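PDB 5UR2: bifunctional protein PutA from Bdellovibrio bacteriovorus, which probably oxidises proline to glutamate in two steps, through an FAD-dependent proline dehydrogenase and an NAD-dependent L-glutamate gamma-semialdehyde dehydrogenase. Local coordinates for residues A353-R358 and S428-K433. Numbering follows the deposited sequence.
With P5F (N-propargylglycine-modified flavin adenine dinucleotide), chain F.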
# COMPACT_ATOMS: atom_id res chain seq x y z
N ALA B 353 41.11 -0.07 35.96
CA ALA B 353 39.98 -0.93 36.24
C ALA B 353 39.75 -1.82 35.02
O ALA B 353 39.32 -1.33 33.98
CB ALA B 353 38.73 -0.11 36.55
N SER B 354 40.07 -3.10 35.15
CA SER B 354 39.88 -4.04 34.04
C SER B 354 40.12 -5.46 34.53
O SER B 354 41.00 -5.69 35.36
CB SER B 354 40.84 -3.74 32.88
OG SER B 354 40.61 -4.67 31.82
N HIS B 355 39.36 -6.40 33.97
CA HIS B 355 39.59 -7.83 34.20
C HIS B 355 40.35 -8.51 33.05
O HIS B 355 40.52 -9.73 33.07
CB HIS B 355 38.26 -8.55 34.43
CG HIS B 355 37.36 -7.87 35.42
ND1 HIS B 355 36.44 -6.91 35.05
CD2 HIS B 355 37.27 -7.97 36.76
CE1 HIS B 355 35.81 -6.47 36.12
NE2 HIS B 355 36.30 -7.10 37.18
N ASN B 356 40.81 -7.73 32.08
CA ASN B 356 41.41 -8.24 30.85
C ASN B 356 42.92 -8.38 31.06
O ASN B 356 43.60 -7.38 31.33
CB ASN B 356 41.06 -7.26 29.72
CG ASN B 356 41.63 -7.64 28.37
OD1 ASN B 356 42.74 -8.14 28.26
ND2 ASN B 356 40.87 -7.35 27.31
N VAL B 357 43.44 -9.61 30.93
CA VAL B 357 44.86 -9.86 31.21
C VAL B 357 45.76 -9.11 30.22
O VAL B 357 46.82 -8.61 30.60
CB VAL B 357 45.16 -11.37 31.22
CG1 VAL B 357 46.67 -11.63 31.24
CG2 VAL B 357 44.55 -12.02 32.44
N ARG B 358 45.35 -9.00 28.94
CA ARG B 358 46.10 -8.19 27.98
C ARG B 358 46.22 -6.74 28.46
O ARG B 358 47.34 -6.20 28.56
CB ARG B 358 45.43 -8.24 26.60
CG ARG B 358 45.80 -7.07 25.68
CD ARG B 358 47.26 -7.11 25.21
NE ARG B 358 47.72 -5.81 24.73
CZ ARG B 358 48.80 -5.62 23.97
NH1 ARG B 358 49.53 -6.66 23.58
NH2 ARG B 358 49.16 -4.40 23.59
N SER B 428 33.38 -9.99 25.18
CA SER B 428 33.97 -10.07 26.51
C SER B 428 35.29 -10.83 26.49
O SER B 428 35.36 -11.96 26.01
CB SER B 428 32.99 -10.73 27.48
OG SER B 428 33.66 -11.13 28.66
N TRP B 429 36.35 -10.22 27.04
CA TRP B 429 37.63 -10.92 27.10
C TRP B 429 37.55 -12.17 27.98
O TRP B 429 38.11 -13.22 27.63
CB TRP B 429 38.73 -9.98 27.61
CG TRP B 429 40.10 -10.59 27.46
CD1 TRP B 429 40.95 -10.44 26.39
CD2 TRP B 429 40.79 -11.43 28.40
NE1 TRP B 429 42.11 -11.15 26.60
CE2 TRP B 429 42.04 -11.77 27.82
CE3 TRP B 429 40.46 -11.94 29.66
CZ2 TRP B 429 42.97 -12.58 28.48
CZ3 TRP B 429 41.39 -12.76 30.30
CH2 TRP B 429 42.63 -13.07 29.71
N LEU B 430 36.87 -12.06 29.12
CA LEU B 430 36.73 -13.21 30.02
C LEU B 430 35.96 -14.34 29.37
O LEU B 430 36.30 -15.52 29.56
CB LEU B 430 36.04 -12.79 31.31
CG LEU B 430 36.92 -12.00 32.27
CD1 LEU B 430 36.03 -11.44 33.36
CD2 LEU B 430 38.00 -12.88 32.83
N ARG B 431 34.90 -14.02 28.63
CA ARG B 431 34.19 -15.06 27.91
C ARG B 431 35.11 -15.75 26.89
O ARG B 431 35.12 -16.98 26.79
CB ARG B 431 32.96 -14.51 27.21
CG ARG B 431 32.34 -15.54 26.28
CD ARG B 431 31.22 -14.98 25.45
NE ARG B 431 30.90 -15.89 24.36
CZ ARG B 431 29.77 -15.84 23.64
NH1 ARG B 431 28.85 -14.92 23.91
NH2 ARG B 431 29.57 -16.71 22.66
N GLY B 432 35.91 -14.97 26.16
CA GLY B 432 36.79 -15.57 25.18
C GLY B 432 37.77 -16.55 25.80
O GLY B 432 38.07 -17.59 25.22
N LYS B 433 38.26 -16.23 27.01
CA LYS B 433 39.21 -17.08 27.71
C LYS B 433 38.55 -18.31 28.34
O LYS B 433 39.03 -19.44 28.16
CB LYS B 433 39.94 -16.27 28.79
CG LYS B 433 40.57 -17.12 29.86
CD LYS B 433 41.81 -17.83 29.40
CE LYS B 433 42.38 -18.65 30.54
NZ LYS B 433 43.36 -19.66 30.01
PA P5F F . 36.91 -6.32 28.40
O1A P5F F . 38.43 -6.34 28.01
O2A P5F F . 36.11 -7.47 28.02
O5B P5F F . 36.10 -5.21 27.78
C5B P5F F . 34.69 -5.18 27.67
C4B P5F F . 34.26 -3.75 27.32
O4B P5F F . 34.54 -3.39 25.99
C3B P5F F . 32.80 -3.42 27.48
O3B P5F F . 32.44 -3.22 28.80
C2B P5F F . 32.65 -2.21 26.66
O2B P5F F . 33.09 -1.11 27.39
C1B P5F F . 33.60 -2.45 25.54
N9A P5F F . 32.99 -2.98 24.35
C8A P5F F . 32.25 -4.14 24.21
N7A P5F F . 31.89 -4.27 22.93
C5A P5F F . 32.39 -3.21 22.18
C6A P5F F . 32.32 -2.81 20.84
N6A P5F F . 31.61 -3.61 19.88
N1A P5F F . 32.92 -1.68 20.43
C2A P5F F . 33.60 -0.90 21.30
N3A P5F F . 33.67 -1.24 22.62
C4A P5F F . 33.10 -2.36 23.08
N1 P5F F . 31.96 1.65 33.73
C2 P5F F . 31.48 2.99 33.51
O2 P5F F . 31.03 3.32 32.25
N3 P5F F . 31.46 3.96 34.56
C4 P5F F . 31.92 3.65 35.87
O4 P5F F . 31.88 4.64 36.86
C4X P5F F . 32.43 2.23 36.11
N5 P5F F . 32.79 1.76 37.44
C5X P5F F . 33.66 0.57 37.49
C6 P5F F . 34.53 0.33 38.69
C7 P5F F . 35.42 -0.77 38.70
C7M P5F F . 36.29 -1.00 39.91
C8 P5F F . 35.51 -1.65 37.58
C8M P5F F . 36.46 -2.82 37.55
C9 P5F F . 34.70 -1.42 36.44
C9A P5F F . 33.75 -0.28 36.42
N10 P5F F . 32.92 -0.03 35.23
C10 P5F F . 32.43 1.30 35.06
C1' P5F F . 32.75 -1.04 34.15
C2' P5F F . 33.90 -1.02 33.15
O2' P5F F . 33.85 0.15 32.44
C3' P5F F . 33.92 -2.20 32.17
O3' P5F F . 32.77 -2.16 31.42
C4' P5F F . 34.00 -3.58 32.82
O4' P5F F . 34.67 -3.42 34.03
C5' P5F F . 34.59 -4.69 31.94
O5' P5F F . 35.69 -4.29 31.15
P P5F F . 37.03 -5.15 30.89
O1P P5F F . 38.37 -4.37 30.60
O2P P5F F . 36.99 -6.12 32.13
O3P P5F F . 36.51 -6.30 29.83
C21 P5F F . 30.36 1.86 38.39
C22 P5F F . 31.65 1.86 38.00
C23 P5F F . 29.51 3.15 38.38
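Asn356 and Trp429 meet in the flavin pocket of the proline dehydrogenase barrel, beside the pyrophosphate of the modified FAD. With CG anti to the backbone N (chi1 179°), the Asn356 amide reaches over one face of the indole and stacks there, the two planes 29° apart. Its CG lies 3.4 Å from Trp429 CG. Val357 CB approaches the six-membered ring obliquely, 3.4 Å from Trp429 CH2; its backbone N lies over the same face. Lys433 CB lies over the opposite face, and Trp429 NE1 is hydrogen-bonded to Leu443 O. Leu430 CD1 packs against His355 CB at 3.8 Å.

The two segments share the diphosphate. Asn356 ND2 donates to O1A of P5F at 2.7 Å, and Trp429 N to O2A of P5F at 2.9 Å. On the other phosphate, O2P accepts from His355 N and from His355 ND1 in the ring plane. His355 NE2 is hydrogen-bonded to Leu382 N, so both ring nitrogens have partners. Ser354 OG donates to O1P at 2.6 Å and accepts from Asn356 N, an ST turn. Asn356 OD1 caps the helix at Thr359 N. The diphosphate is thus bound between the loop after strand 349-353, sixth of eight barrel strands, and the N-terminus of helix 429-434, in the FAD site of the proline dehydrogenase barrel.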